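Local coordinates for periplasmic binding protein (Veillonella parvula, PDB 4N01) that probably captures a solute in the periplasm and hands it to a membrane transporter, as two-lobed substrate-binding proteins do, at residues A[112-117]-A[136-141]; A[163-168]-A[226-231]; A[231-236]-A[322-327]. One frame throughout, in Å; residues are numbered along the deposited sequence.

Contact 1. Residues A[112-117]-A[136-141]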
ATOM      1  N   ASP A 112     -12.728  -5.170 -13.538  1.00 24.52           N
ATOM      2  CA  ASP A 112     -12.020  -3.909 -13.360  1.00 35.05           C
ATOM      3  C   ASP A 112     -12.205  -3.419 -11.932  1.00 34.91           C
ATOM      4  O   ASP A 112     -11.396  -2.643 -11.422  1.00 30.88           O
ATOM      5  CB  ASP A 112     -12.517  -2.860 -14.359  1.00 41.91           C
ATOM      6  CG  ASP A 112     -12.345  -3.304 -15.803  1.00 56.69           C
ATOM      7  OD1 ASP A 112     -13.171  -2.904 -16.650  1.00 60.79           O
ATOM      8  OD2 ASP A 112     -11.388  -4.060 -16.083  1.00 63.33           O
ATOM      9  N   LYS A 113     -13.287  -3.867 -11.296  1.00 24.60           N
ATOM     10  CA  LYS A 113     -13.484  -3.664  -9.857  1.00 27.13           C
ATOM     11  C   LYS A 113     -13.490  -5.020  -9.161  1.00 28.42           C
ATOM     12  O   LYS A 113     -12.587  -5.830  -9.385  1.00 25.83           O
ATOM     13  CB  LYS A 113     -14.778  -2.891  -9.585  1.00 32.53           C
ATOM     14  CG  LYS A 113     -14.703  -1.418  -9.958  1.00 37.96           C
ATOM     15  CD  LYS A 113     -15.986  -0.685  -9.589  1.00 47.42           C
ATOM     16  CE  LYS A 113     -15.918   0.785  -9.980  1.00 49.43           C
ATOM     17  NZ  LYS A 113     -17.250   1.449  -9.903  1.00 53.08           N
ATOM     18  N   TRP A 114     -14.488  -5.284  -8.322  1.00 28.27           N
ATOM     19  CA  TRP A 114     -14.616  -6.623  -7.743  1.00 29.01           C
ATOM     20  C   TRP A 114     -15.592  -7.469  -8.542  1.00 29.12           C
ATOM     21  O   TRP A 114     -16.641  -6.984  -8.962  1.00 27.23           O
ATOM     22  CB  TRP A 114     -15.061  -6.565  -6.280  1.00 33.48           C
ATOM     23  CG  TRP A 114     -14.008  -6.042  -5.355  1.00 23.07           C
ATOM     24  CD1 TRP A 114     -12.719  -6.487  -5.238  1.00 23.76           C
ATOM     25  CD2 TRP A 114     -14.164  -5.001  -4.390  1.00 26.13           C
ATOM     26  NE1 TRP A 114     -12.059  -5.770  -4.265  1.00 25.42           N
ATOM     27  CE2 TRP A 114     -12.926  -4.851  -3.731  1.00 27.75           C
ATOM     28  CE3 TRP A 114     -15.232  -4.170  -4.023  1.00 27.78           C
ATOM     29  CZ2 TRP A 114     -12.727  -3.908  -2.722  1.00 28.57           C
ATOM     30  CZ3 TRP A 114     -15.035  -3.234  -3.025  1.00 31.51           C
ATOM     31  CH2 TRP A 114     -13.789  -3.108  -2.385  1.00 28.74           C
ATOM     32  N   PRO A 115     -15.251  -8.748  -8.750  1.00 24.74           N
ATOM     33  CA  PRO A 115     -16.139  -9.626  -9.517  1.00 32.18           C
ATOM     34  C   PRO A 115     -17.340 -10.081  -8.682  1.00 29.47           C
ATOM     35  O   PRO A 115     -17.264 -10.093  -7.451  1.00 27.86           O
ATOM     36  CB  PRO A 115     -15.241 -10.830  -9.834  1.00 31.42           C
ATOM     37  CG  PRO A 115     -14.276 -10.879  -8.683  1.00 29.48           C
ATOM     38  CD  PRO A 115     -14.050  -9.446  -8.255  1.00 26.55           C
ATOM     39  N   SER A 116     -18.431 -10.448  -9.348  1.00 32.05           N
ATOM     40  CA  SER A 116     -19.572 -11.054  -8.671  1.00 31.43           C
ATOM     41  C   SER A 116     -19.142 -12.406  -8.121  1.00 32.91           C
ATOM     42  O   SER A 116     -18.127 -12.958  -8.550  1.00 32.00           O
ATOM     43  CB  SER A 116     -20.730 -11.251  -9.644  1.00 37.94           C
ATOM     44  OG  SER A 116     -20.438 -12.284 -10.571  1.00 33.18           O
ATOM     45  N   TYR A 117     -19.910 -12.938  -7.174  1.00 34.38           N
ATOM     46  CA  TYR A 117     -19.618 -14.255  -6.605  1.00 35.42           C
ATOM     47  C   TYR A 117     -19.543 -15.308  -7.714  1.00 33.60           C
ATOM     48  O   TYR A 117     -18.680 -16.182  -7.690  1.00 30.34           O
ATOM     49  CB  TYR A 117     -20.672 -14.624  -5.550  1.00 34.92           C
ATOM     50  CG  TYR A 117     -20.659 -16.070  -5.091  1.00 37.83           C
ATOM     51  CD1 TYR A 117     -19.795 -16.498  -4.086  1.00 38.95           C
ATOM     52  CD2 TYR A 117     -21.532 -17.003  -5.645  1.00 44.40           C
ATOM     53  CE1 TYR A 117     -19.790 -17.820  -3.658  1.00 37.43           C
ATOM     54  CE2 TYR A 117     -21.534 -18.326  -5.223  1.00 45.60           C
ATOM     55  CZ  TYR A 117     -20.663 -18.724  -4.229  1.00 43.94           C
ATOM     56  OH  TYR A 117     -20.661 -20.030  -3.810  1.00 42.90           O
ATOM     57  N   SER A 136     -15.981  -8.073   2.285  1.00 29.86           N
ATOM     58  CA  SER A 136     -17.141  -7.498   2.958  1.00 31.49           C
ATOM     59  C   SER A 136     -18.388  -7.645   2.094  1.00 37.31           C
ATOM     60  O   SER A 136     -18.336  -8.230   1.011  1.00 34.88           O
ATOM     61  CB  SER A 136     -16.898  -6.019   3.257  1.00 28.50           C
ATOM     62  OG  SER A 136     -16.821  -5.262   2.062  1.00 32.93           O
ATOM     63  N   LYS A 137     -19.504  -7.096   2.561  1.00 39.94           N
ATOM     64  CA  LYS A 137     -20.756  -7.166   1.816  1.00 45.73           C
ATOM     65  C   LYS A 137     -20.764  -6.240   0.600  1.00 46.21           C
ATOM     66  O   LYS A 137     -21.641  -6.335  -0.257  1.00 54.91           O
ATOM     67  CB  LYS A 137     -21.937  -6.861   2.739  1.00 53.13           C
ATOM     68  CG  LYS A 137     -22.095  -7.868   3.869  1.00 59.26           C
ATOM     69  CD  LYS A 137     -23.352  -7.598   4.680  1.00 66.68           C
ATOM     70  CE  LYS A 137     -23.555  -8.650   5.761  1.00 71.59           C
ATOM     71  NZ  LYS A 137     -24.852  -8.467   6.475  1.00 74.19           N
ATOM     72  N   ARG A 138     -19.781  -5.350   0.528  1.00 45.38           N
ATOM     73  CA  ARG A 138     -19.603  -4.484  -0.632  1.00 48.95           C
ATOM     74  C   ARG A 138     -19.038  -5.262  -1.817  1.00 47.20           C
ATOM     75  O   ARG A 138     -19.072  -4.790  -2.956  1.00 44.82           O
ATOM     76  CB  ARG A 138     -18.648  -3.339  -0.295  1.00 51.84           C
ATOM     77  CG  ARG A 138     -19.188  -2.332   0.702  1.00 61.12           C
ATOM     78  CD  ARG A 138     -18.199  -1.194   0.879  1.00 64.97           C
ATOM     79  NE  ARG A 138     -17.754  -0.667  -0.410  1.00 65.93           N
ATOM     80  CZ  ARG A 138     -16.497  -0.340  -0.692  1.00 64.53           C
ATOM     81  NH1 ARG A 138     -15.552  -0.483   0.230  1.00 63.00           N
ATOM     82  NH2 ARG A 138     -16.182   0.129  -1.894  1.00 63.47           N
ATOM     83  N   ALA A 139     -18.503  -6.447  -1.536  1.00 40.56           N
ATOM     84  CA  ALA A 139     -17.885  -7.278  -2.563  1.00 31.86           C
ATOM     85  C   ALA A 139     -18.387  -8.718  -2.444  1.00 30.74           C
ATOM     86  O   ALA A 139     -19.546  -9.005  -2.743  1.00 40.62           O
ATOM     87  CB  ALA A 139     -16.362  -7.210  -2.459  1.00 26.58           C
ATOM     88  N   ILE A 140     -17.522  -9.624  -2.004  1.00 32.18           N
ATOM     89  CA  ILE A 140     -17.950 -10.996  -1.755  1.00 32.65           C
ATOM     90  C   ILE A 140     -17.667 -11.375  -0.310  1.00 32.16           C
ATOM     91  O   ILE A 140     -16.503 -11.543   0.067  1.00 31.15           O
ATOM     92  CB  ILE A 140     -17.227 -11.986  -2.677  1.00 27.73           C
ATOM     93  CG1 ILE A 140     -17.358 -11.537  -4.131  1.00 32.06           C
ATOM     94  CG2 ILE A 140     -17.787 -13.396  -2.498  1.00 29.02           C
ATOM     95  CD1 ILE A 140     -16.711 -12.483  -5.100  1.00 30.66           C
ATOM     96  N   PRO A 141     -18.731 -11.504   0.504  1.00 33.41           N
ATOM     97  CA  PRO A 141     -18.586 -11.818   1.930  1.00 36.63           C
ATOM     98  C   PRO A 141     -17.747 -13.072   2.148  1.00 35.39           C
ATOM     99  O   PRO A 141     -17.933 -14.082   1.459  1.00 31.01           O
ATOM    100  CB  PRO A 141     -20.030 -12.059   2.385  1.00 39.04           C
ATOM    101  CG  PRO A 141     -20.854 -11.227   1.445  1.00 40.34           C
ATOM    102  CD  PRO A 141     -20.147 -11.351   0.118  1.00 35.77           C
TER

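Contact 2. Residues A[163-168]-A[226-231]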
ATOM      1  N   ALA A 163       0.737  -1.276  11.675  1.00 19.02           N
ATOM      2  CA  ALA A 163       1.539  -1.725  10.532  1.00 15.46           C
ATOM      3  C   ALA A 163       2.732  -0.830  10.231  1.00 13.82           C
ATOM      4  O   ALA A 163       2.621   0.394  10.227  1.00 15.51           O
ATOM      5  CB  ALA A 163       0.680  -1.836   9.297  1.00 15.64           C
ATOM      6  N   ASP A 164       3.879  -1.446   9.955  1.00 15.76           N
ATOM      7  CA  ASP A 164       5.026  -0.690   9.452  1.00 16.08           C
ATOM      8  C   ASP A 164       5.751  -1.485   8.366  1.00 14.15           C
ATOM      9  O   ASP A 164       5.231  -2.504   7.886  1.00 12.77           O
ATOM     10  CB  ASP A 164       5.962  -0.259  10.597  1.00 13.32           C
ATOM     11  CG  ASP A 164       6.548  -1.436  11.376  1.00 27.34           C
ATOM     12  OD1 ASP A 164       6.632  -2.552  10.826  1.00 21.65           O
ATOM     13  OD2 ASP A 164       6.939  -1.233  12.553  1.00 29.98           O
ATOM     14  N   LEU A 165       6.937  -1.037   7.968  1.00 11.86           N
ATOM     15  CA  LEU A 165       7.639  -1.712   6.872  1.00 12.59           C
ATOM     16  C   LEU A 165       8.004  -3.146   7.242  1.00 12.98           C
ATOM     17  O   LEU A 165       7.922  -4.046   6.408  1.00 14.53           O
ATOM     18  CB  LEU A 165       8.894  -0.942   6.460  1.00 13.02           C
ATOM     19  CG  LEU A 165       9.647  -1.546   5.267  1.00 17.67           C
ATOM     20  CD1 LEU A 165       8.773  -1.604   4.009  1.00 16.11           C
ATOM     21  CD2 LEU A 165      10.950  -0.785   4.989  1.00 16.85           C
ATOM     22  N   GLU A 166       8.392  -3.365   8.500  1.00 13.59           N
ATOM     23  CA  GLU A 166       8.703  -4.731   8.961  1.00 15.19           C
ATOM     24  C   GLU A 166       7.484  -5.654   8.873  1.00 17.61           C
ATOM     25  O   GLU A 166       7.621  -6.839   8.581  1.00 15.05           O
ATOM     26  CB  GLU A 166       9.255  -4.727  10.397  1.00 19.33           C
ATOM     27  CG  GLU A 166      10.671  -4.173  10.529  1.00 25.61           C
ATOM     28  CD  GLU A 166      11.714  -5.023   9.804  1.00 31.40           C
ATOM     29  OE1 GLU A 166      11.523  -6.262   9.665  1.00 29.23           O
ATOM     30  OE2 GLU A 166      12.738  -4.453   9.364  1.00 36.14           O
ATOM     31  N   THR A 167       6.292  -5.118   9.137  1.00 15.01           N
ATOM     32  CA  THR A 167       5.065  -5.910   8.973  1.00 16.40           C
ATOM     33  C   THR A 167       4.896  -6.368   7.521  1.00 16.43           C
ATOM     34  O   THR A 167       4.534  -7.514   7.255  1.00 19.22           O
ATOM     35  CB  THR A 167       3.822  -5.086   9.359  1.00 16.76           C
ATOM     36  OG1 THR A 167       4.079  -4.390  10.583  1.00 16.72           O
ATOM     37  CG2 THR A 167       2.596  -6.006   9.511  1.00 16.67           C
ATOM     38  N   ASN A 168       5.147  -5.459   6.588  1.00 10.65           N
ATOM     39  CA  ASN A 168       5.097  -5.751   5.150  1.00 12.59           C
ATOM     40  C   ASN A 168       6.129  -6.818   4.770  1.00 17.01           C
ATOM     41  O   ASN A 168       5.845  -7.708   3.957  1.00 16.23           O
ATOM     42  CB  ASN A 168       5.351  -4.436   4.386  1.00 17.55           C
ATOM     43  CG  ASN A 168       4.882  -4.464   2.923  1.00 26.10           C
ATOM     44  OD1 ASN A 168       4.495  -3.421   2.372  1.00 22.13           O
ATOM     45  ND2 ASN A 168       4.948  -5.625   2.282  1.00 24.95           N
ATOM     46  N   GLU A 226      -2.267   7.709  11.284  1.00 14.81           N
ATOM     47  CA  GLU A 226      -1.406   6.717  11.924  1.00 18.20           C
ATOM     48  C   GLU A 226      -1.240   5.498  11.031  1.00 17.17           C
ATOM     49  O   GLU A 226      -1.956   5.341  10.046  1.00 21.79           O
ATOM     50  CB  GLU A 226      -1.984   6.288  13.289  1.00 16.80           C
ATOM     51  CG  GLU A 226      -2.180   7.441  14.297  1.00 24.17           C
ATOM     52  CD  GLU A 226      -0.899   8.194  14.658  1.00 21.90           C
ATOM     53  OE1 GLU A 226       0.215   7.707  14.350  1.00 24.90           O
ATOM     54  OE2 GLU A 226      -1.000   9.288  15.272  1.00 19.95           O
ATOM     55  N   GLY A 227      -0.283   4.638  11.362  1.00 16.98           N
ATOM     56  CA  GLY A 227      -0.147   3.392  10.638  1.00 15.35           C
ATOM     57  C   GLY A 227       0.905   3.415   9.550  1.00 18.13           C
ATOM     58  O   GLY A 227       1.867   4.184   9.599  1.00 12.54           O
ATOM     59  N   TYR A 228       0.701   2.577   8.545  1.00 12.62           N
ATOM     60  CA  TYR A 228       1.747   2.269   7.581  1.00 15.37           C
ATOM     61  C   TYR A 228       2.419   3.491   6.948  1.00 15.32           C
ATOM     62  O   TYR A 228       3.654   3.606   6.958  1.00 15.59           O
ATOM     63  CB  TYR A 228       1.194   1.339   6.498  1.00 15.45           C
ATOM     64  CG  TYR A 228       2.262   0.746   5.630  1.00 13.00           C
ATOM     65  CD1 TYR A 228       2.948  -0.391   6.034  1.00 13.51           C
ATOM     66  CD2 TYR A 228       2.592   1.325   4.412  1.00 17.61           C
ATOM     67  CE1 TYR A 228       3.931  -0.947   5.240  1.00 14.15           C
ATOM     68  CE2 TYR A 228       3.571   0.774   3.603  1.00 17.05           C
ATOM     69  CZ  TYR A 228       4.232  -0.362   4.027  1.00 18.71           C
ATOM     70  OH  TYR A 228       5.211  -0.911   3.237  1.00 19.52           O
ATOM     71  N   THR A 229       1.627   4.407   6.395  1.00 11.83           N
ATOM     72  CA  THR A 229       2.194   5.540   5.669  1.00 14.44           C
ATOM     73  C   THR A 229       3.073   6.380   6.597  1.00 13.60           C
ATOM     74  O   THR A 229       4.179   6.795   6.232  1.00 12.78           O
ATOM     75  CB  THR A 229       1.091   6.432   5.069  1.00 11.43           C
ATOM     76  OG1 THR A 229       0.344   5.683   4.096  1.00 16.39           O
ATOM     77  CG2 THR A 229       1.704   7.663   4.397  1.00 13.12           C
ATOM     78  N   THR A 230       2.586   6.619   7.805  1.00 12.91           N
ATOM     79  CA  THR A 230       3.347   7.380   8.786  1.00 11.22           C
ATOM     80  C   THR A 230       4.636   6.660   9.152  1.00 19.83           C
ATOM     81  O   THR A 230       5.711   7.264   9.203  1.00 11.26           O
ATOM     82  CB  THR A 230       2.498   7.578  10.044  1.00 14.84           C
ATOM     83  OG1 THR A 230       1.433   8.484   9.731  1.00 15.32           O
ATOM     84  CG2 THR A 230       3.338   8.144  11.183  1.00 13.10           C
ATOM     85  N   ASN A 231       4.534   5.359   9.401  1.00 13.42           N
ATOM     86  CA  ASN A 231       5.693   4.595   9.846  1.00 11.61           C
ATOM     87  C   ASN A 231       6.802   4.440   8.811  1.00 15.88           C
ATOM     88  O   ASN A 231       7.977   4.468   9.163  1.00 17.84           O
ATOM     89  CB  ASN A 231       5.248   3.240  10.380  1.00 11.83           C
ATOM     90  CG  ASN A 231       4.498   3.374  11.671  1.00 19.09           C
ATOM     91  OD1 ASN A 231       4.773   4.291  12.457  1.00 21.32           O
ATOM     92  ND2 ASN A 231       3.533   2.491  11.905  1.00 17.74           N
TER
HETATM   93  O   HOH W   1       8.455   1.270   8.954  1.00 18.70           O

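Contact 3. Residues A[231-236]-A[322-327]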
ATOM      1  N   ASN A 231       4.534   5.359   9.401  1.00 13.42           N
ATOM      2  CA  ASN A 231       5.693   4.595   9.846  1.00 11.61           C
ATOM      3  C   ASN A 231       6.802   4.440   8.811  1.00 15.88           C
ATOM      4  O   ASN A 231       7.977   4.468   9.163  1.00 17.84           O
ATOM      5  CB  ASN A 231       5.248   3.240  10.380  1.00 11.83           C
ATOM      6  CG  ASN A 231       4.498   3.374  11.671  1.00 19.09           C
ATOM      7  OD1 ASN A 231       4.773   4.291  12.457  1.00 21.32           O
ATOM      8  ND2 ASN A 231       3.533   2.491  11.905  1.00 17.74           N
ATOM      9  N   ILE A 232       6.447   4.292   7.538  1.00 12.36           N
ATOM     10  CA  ILE A 232       7.483   4.148   6.512  1.00 13.97           C
ATOM     11  C   ILE A 232       8.169   5.493   6.232  1.00 12.93           C
ATOM     12  O   ILE A 232       9.376   5.547   5.996  1.00 16.83           O
ATOM     13  CB  ILE A 232       6.944   3.510   5.214  1.00 12.41           C
ATOM     14  CG1 ILE A 232       5.832   4.368   4.601  1.00 16.33           C
ATOM     15  CG2 ILE A 232       6.423   2.114   5.515  1.00 14.67           C
ATOM     16  CD1 ILE A 232       5.991   4.625   3.140  1.00 23.87           C
ATOM     17  N   LEU A 233       7.411   6.584   6.288  1.00 12.45           N
ATOM     18  CA  LEU A 233       7.995   7.912   6.090  1.00  9.00           C
ATOM     19  C   LEU A 233       8.970   8.283   7.205  1.00 12.13           C
ATOM     20  O   LEU A 233       9.966   8.972   6.965  1.00 12.19           O
ATOM     21  CB  LEU A 233       6.898   8.994   5.945  1.00 11.90           C
ATOM     22  CG  LEU A 233       6.109   8.897   4.633  1.00 14.26           C
ATOM     23  CD1 LEU A 233       4.969   9.920   4.630  1.00 16.57           C
ATOM     24  CD2 LEU A 233       7.039   9.108   3.437  1.00 21.64           C
ATOM     25  N   LYS A 234       8.719   7.798   8.415  1.00 12.71           N
ATOM     26  CA  LYS A 234       9.656   8.033   9.515  1.00 16.63           C
ATOM     27  C   LYS A 234      11.036   7.426   9.228  1.00 20.96           C
ATOM     28  O   LYS A 234      12.054   7.908   9.731  1.00 12.04           O
ATOM     29  CB  LYS A 234       9.089   7.498  10.836  1.00 17.83           C
ATOM     30  CG  LYS A 234       8.017   8.396  11.431  1.00 28.91           C
ATOM     31  CD  LYS A 234       7.513   7.884  12.773  1.00 38.80           C
ATOM     32  CE  LYS A 234       6.645   8.948  13.447  1.00 43.05           C
ATOM     33  NZ  LYS A 234       5.870   8.421  14.609  1.00 38.06           N
ATOM     34  N   LEU A 235      11.076   6.384   8.407  1.00 14.35           N
ATOM     35  CA  LEU A 235      12.355   5.742   8.071  1.00 16.33           C
ATOM     36  C   LEU A 235      13.331   6.662   7.317  1.00 12.63           C
ATOM     37  O   LEU A 235      14.542   6.412   7.319  1.00 17.00           O
ATOM     38  CB  LEU A 235      12.122   4.470   7.243  1.00 14.98           C
ATOM     39  CG  LEU A 235      11.388   3.325   7.940  1.00 17.81           C
ATOM     40  CD1 LEU A 235      11.131   2.228   6.905  1.00 15.68           C
ATOM     41  CD2 LEU A 235      12.181   2.774   9.122  1.00 18.59           C
ATOM     42  N   ILE A 236      12.813   7.698   6.661  1.00 12.97           N
ATOM     43  CA  ILE A 236      13.669   8.618   5.911  1.00 13.57           C
ATOM     44  C   ILE A 236      13.604  10.029   6.473  1.00 17.14           C
ATOM     45  O   ILE A 236      13.796  11.003   5.746  1.00 16.74           O
ATOM     46  CB  ILE A 236      13.331   8.665   4.400  1.00 14.43           C
ATOM     47  CG1 ILE A 236      11.853   9.019   4.185  1.00 12.83           C
ATOM     48  CG2 ILE A 236      13.688   7.337   3.727  1.00 13.05           C
ATOM     49  CD1 ILE A 236      11.519   9.376   2.705  1.00 16.88           C
ATOM     50  N   ASP A 322      11.674   1.307  -2.789  1.00 15.93           N
ATOM     51  CA  ASP A 322      11.963   2.005  -4.044  1.00 16.82           C
ATOM     52  C   ASP A 322      11.455   3.446  -4.011  1.00 19.99           C
ATOM     53  O   ASP A 322      12.167   4.377  -4.400  1.00 18.37           O
ATOM     54  CB  ASP A 322      11.344   1.258  -5.227  1.00 22.12           C
ATOM     55  CG  ASP A 322      11.609   1.943  -6.548  1.00 45.29           C
ATOM     56  OD1 ASP A 322      12.735   1.804  -7.073  1.00 47.15           O
ATOM     57  OD2 ASP A 322      10.693   2.622  -7.064  1.00 54.63           O
ATOM     58  N   ALA A 323      10.233   3.628  -3.522  1.00 17.60           N
ATOM     59  CA  ALA A 323       9.639   4.955  -3.410  1.00 16.61           C
ATOM     60  C   ALA A 323      10.356   5.794  -2.345  1.00 18.67           C
ATOM     61  O   ALA A 323      10.576   6.998  -2.528  1.00 14.77           O
ATOM     62  CB  ALA A 323       8.169   4.838  -3.081  1.00 13.47           C
ATOM     63  N   LEU A 324      10.722   5.162  -1.235  1.00 14.96           N
ATOM     64  CA  LEU A 324      11.437   5.863  -0.172  1.00 11.84           C
ATOM     65  C   LEU A 324      12.784   6.399  -0.646  1.00 17.22           C
ATOM     66  O   LEU A 324      13.244   7.446  -0.187  1.00 18.63           O
ATOM     67  CB  LEU A 324      11.639   4.943   1.026  1.00 12.95           C
ATOM     68  CG  LEU A 324      10.428   4.658   1.924  1.00 16.65           C
ATOM     69  CD1 LEU A 324      10.840   3.684   3.033  1.00 14.23           C
ATOM     70  CD2 LEU A 324       9.879   5.929   2.527  1.00 18.75           C
ATOM     71  N   LYS A 325      13.419   5.685  -1.565  1.00 14.69           N
ATOM     72  CA  LYS A 325      14.671   6.149  -2.157  1.00 16.34           C
ATOM     73  C   LYS A 325      14.457   7.496  -2.855  1.00 21.71           C
ATOM     74  O   LYS A 325      15.191   8.466  -2.617  1.00 16.81           O
ATOM     75  CB  LYS A 325      15.193   5.115  -3.148  1.00 18.34           C
ATOM     76  CG  LYS A 325      16.582   5.382  -3.677  1.00 23.53           C
ATOM     77  CD  LYS A 325      17.078   4.175  -4.488  1.00 27.51           C
ATOM     78  CE  LYS A 325      18.514   4.345  -4.951  1.00 46.89           C
ATOM     79  NZ  LYS A 325      18.676   5.466  -5.914  1.00 56.56           N
ATOM     80  N   ARG A 326      13.439   7.556  -3.708  1.00 16.49           N
ATOM     81  CA  ARG A 326      13.124   8.781  -4.448  1.00 17.54           C
ATOM     82  C   ARG A 326      12.713   9.909  -3.509  1.00 16.35           C
ATOM     83  O   ARG A 326      13.140  11.057  -3.684  1.00 18.75           O
ATOM     84  CB  ARG A 326      12.013   8.516  -5.465  1.00 16.35           C
ATOM     85  CG  ARG A 326      11.759   9.664  -6.431  1.00 18.28           C
ATOM     86  CD  ARG A 326      10.619   9.331  -7.404  1.00 27.74           C
ATOM     87  NE  ARG A 326       9.303   9.605  -6.825  1.00 28.83           N
ATOM     88  CZ  ARG A 326       8.403   8.677  -6.510  1.00 33.02           C
ATOM     89  NH1 ARG A 326       8.659   7.388  -6.729  1.00 30.08           N
ATOM     90  NH2 ARG A 326       7.233   9.045  -5.993  1.00 29.46           N
ATOM     91  N   LEU A 327      11.889   9.585  -2.516  1.00 12.57           N
ATOM     92  CA  LEU A 327      11.373  10.589  -1.598  1.00 15.86           C
ATOM     93  C   LEU A 327      12.509  11.153  -0.761  1.00 11.72           C
ATOM     94  O   LEU A 327      12.556  12.355  -0.518  1.00 17.81           O
ATOM     95  CB  LEU A 327      10.289   9.996  -0.686  1.00 15.49           C
ATOM     96  CG  LEU A 327       8.952   9.651  -1.354  1.00 30.99           C
ATOM     97  CD1 LEU A 327       8.032   8.886  -0.409  1.00 33.10           C
ATOM     98  CD2 LEU A 327       8.274  10.904  -1.790  1.00 33.93           C
TER

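Contact 1. Residues A[112-117]-A[136-141]
Trp114 leans its indole against Ala139 and reaches past it to the guanidinium of Arg138. CB of Ala139 lies obliquely against the indole, 3.6 Å from CE3 of Trp114 and almost as near CD2; the small alanine lets the turn come close to the ring. Further out, the rim carbon CZ3 of Trp114 stands 3.7 Å from NH2 of Arg138, over one face of the guanidinium. The two planes are 69° apart, and the guanidinium meets the edge of the indole instead of lying flat upon the ring. The arginine chain is bent at chi3 (49°), which sets NE; beyond it, NH1 forms a salt bridge with Asp133 and NH2 binds a glycerol.

Both segments are loops that follow parallel strands, 109-111 and 127-129, of the amino-terminal alpha/beta lobe, and each leads into a helix. Ser136 to Ala139 form a type I turn, closed by Ala139 N to Ser136 O at 3.1 Å, which brings Arg138 and Ala139 up to the indole. With an alanine in place of Trp114, Ala139 CB and the face of the Arg138 guanidinium would probably lose their aromatic partner, the arginine then being held mainly by Asp133.

Ile140 serves the other end, where a branched side chain can touch backbone with one arm and a ring with the other. Its CD1 lies 3.4 Å from the carbonyl O of Pro115 and also touches CA of Tyr117, while its CG2 comes to the edge of the Tyr117 ring, 4.0 Å from CD1.

Contact 2. Residues A[163-168]-A[226-231]
A capping box opens helix 165-178, and beside it begins helix 228-234; the contact joins these two helix starts in the middle of the two-lobed alpha/beta fold. In the box, Asp164 N donates to Thr167 OG1 at 3.0 Å, in a nearly straight bond. Thr167 N returns a bond to Asp164 OD1 at 3.1 Å. Aspartate and threonine suit these places because each has a short side chain with an oxygen that can turn back to the backbone.

Gly227 is the N-cap residue of the other helix, and its backbone angles would press any side chain against the preceding carbonyl oxygen. One turn on, Asn231 reaches back across the contact: its ND2 donates to Ala163 O at 2.8 Å. The bond is fairly straight (166°); the oxygen lies in the plane of the amide, although the donor stands above the carbonyl plane. Beside this bond, CB of Asp164 and CB of Asn231 pack 3.6 Å apart.

Tyr228 carries the buried side. Its CG is anti to the backbone N (chi1 -168°), which sends it toward the neighbouring helix start. The carbonyl O of Asp164 meets the ring at its edge, 3.3 Å from CE1 of Tyr228. At the far end the hydroxyl OH of Tyr228 lies 2.7 Å from OD1 of Asn168, the amide and ring planes being 51° apart. Tyr228 OH is hydrogen-bonded to Thr320 OG1, and Asn168 OD1 accepts from Gly317 N. CD1 of Leu165 touches the same hydroxyl. One water completes the join, accepting from Leu165 N at 2.9 Å and donating weakly to Asn231 O.

Contact 3. Residues A[231-236]-A[322-327]
Leu324 is the bump of this contact: its forked end enters a hollow lined by Ile232, Leu233, Leu235 and Ile236. The two methyls share the work. CD1 turns to Leu235, 4.1 Å from that residue's CD1, whereas CD2 faces the isoleucines, 3.8 Å from CD1 of Ile236 and a little further from CD1 of Ile232. The floor is partly backbone, since the carbonyl O of Ile232 lies 3.5 Å from CD2 of Leu324. That oxygen also accepts a hydrogen bond from Leu235 N.

A second interlock runs the other way. Ile236 holds CG1 between its backbone N and carbonyl carbon (chi1 56°), and CD1 beyond it lodges between the two leucines of helix 320-332: it touches CB of Leu327 at 3.7 Å as well as the CD2 already named. Its other branch, CG2, lies against the carbonyl O and CB of Leu324. A beta-branched residue suits this place, its two arms meeting the leucine helix at two places. Leu233 and Leu327 meet at a further margin of the contact, through CD2 and CD1 respectively, 4.0 Å apart.

The packing joins helix 228-234 and the residues after it to helix 320-332 in the carboxy-terminal lobe. Around it the long helix 182-203 meets Ile236 through Ile199 and Leu203, while Leu327 also touches strand 306-309. Further along helix 320-332, His332 NE2 donates to Ile236 O. Between the two segments themselves there is no hydrogen bond and apolar groups do nearly all the touching, so that their relative placing probably depends largely on the shapes of leucine and isoleucine and on their burial from water.

How the contacts relate
From the N terminus, contact 1 comes first, closing a short loop around strand 127-129 and joining two loops that follow strands of the first lobe's parallel sheet. The chain then passes through strand 151-153 to contact 2, which brings 226-231 back against 163-168 after the long helix 182-203 and the first strands of the second lobe, tying the starts of helices 165-178 and 228-234. Contact 3 spans the remainder of that lobe and joins helix 228-234 to helix 320-332. None of the three loops nests or crosses. Contacts 2 and 3 share Asn231, with Leu165 packing on Leu235 and Ile232. Contact 1 stands apart, its nearest atoms about 17 Å from contact 2.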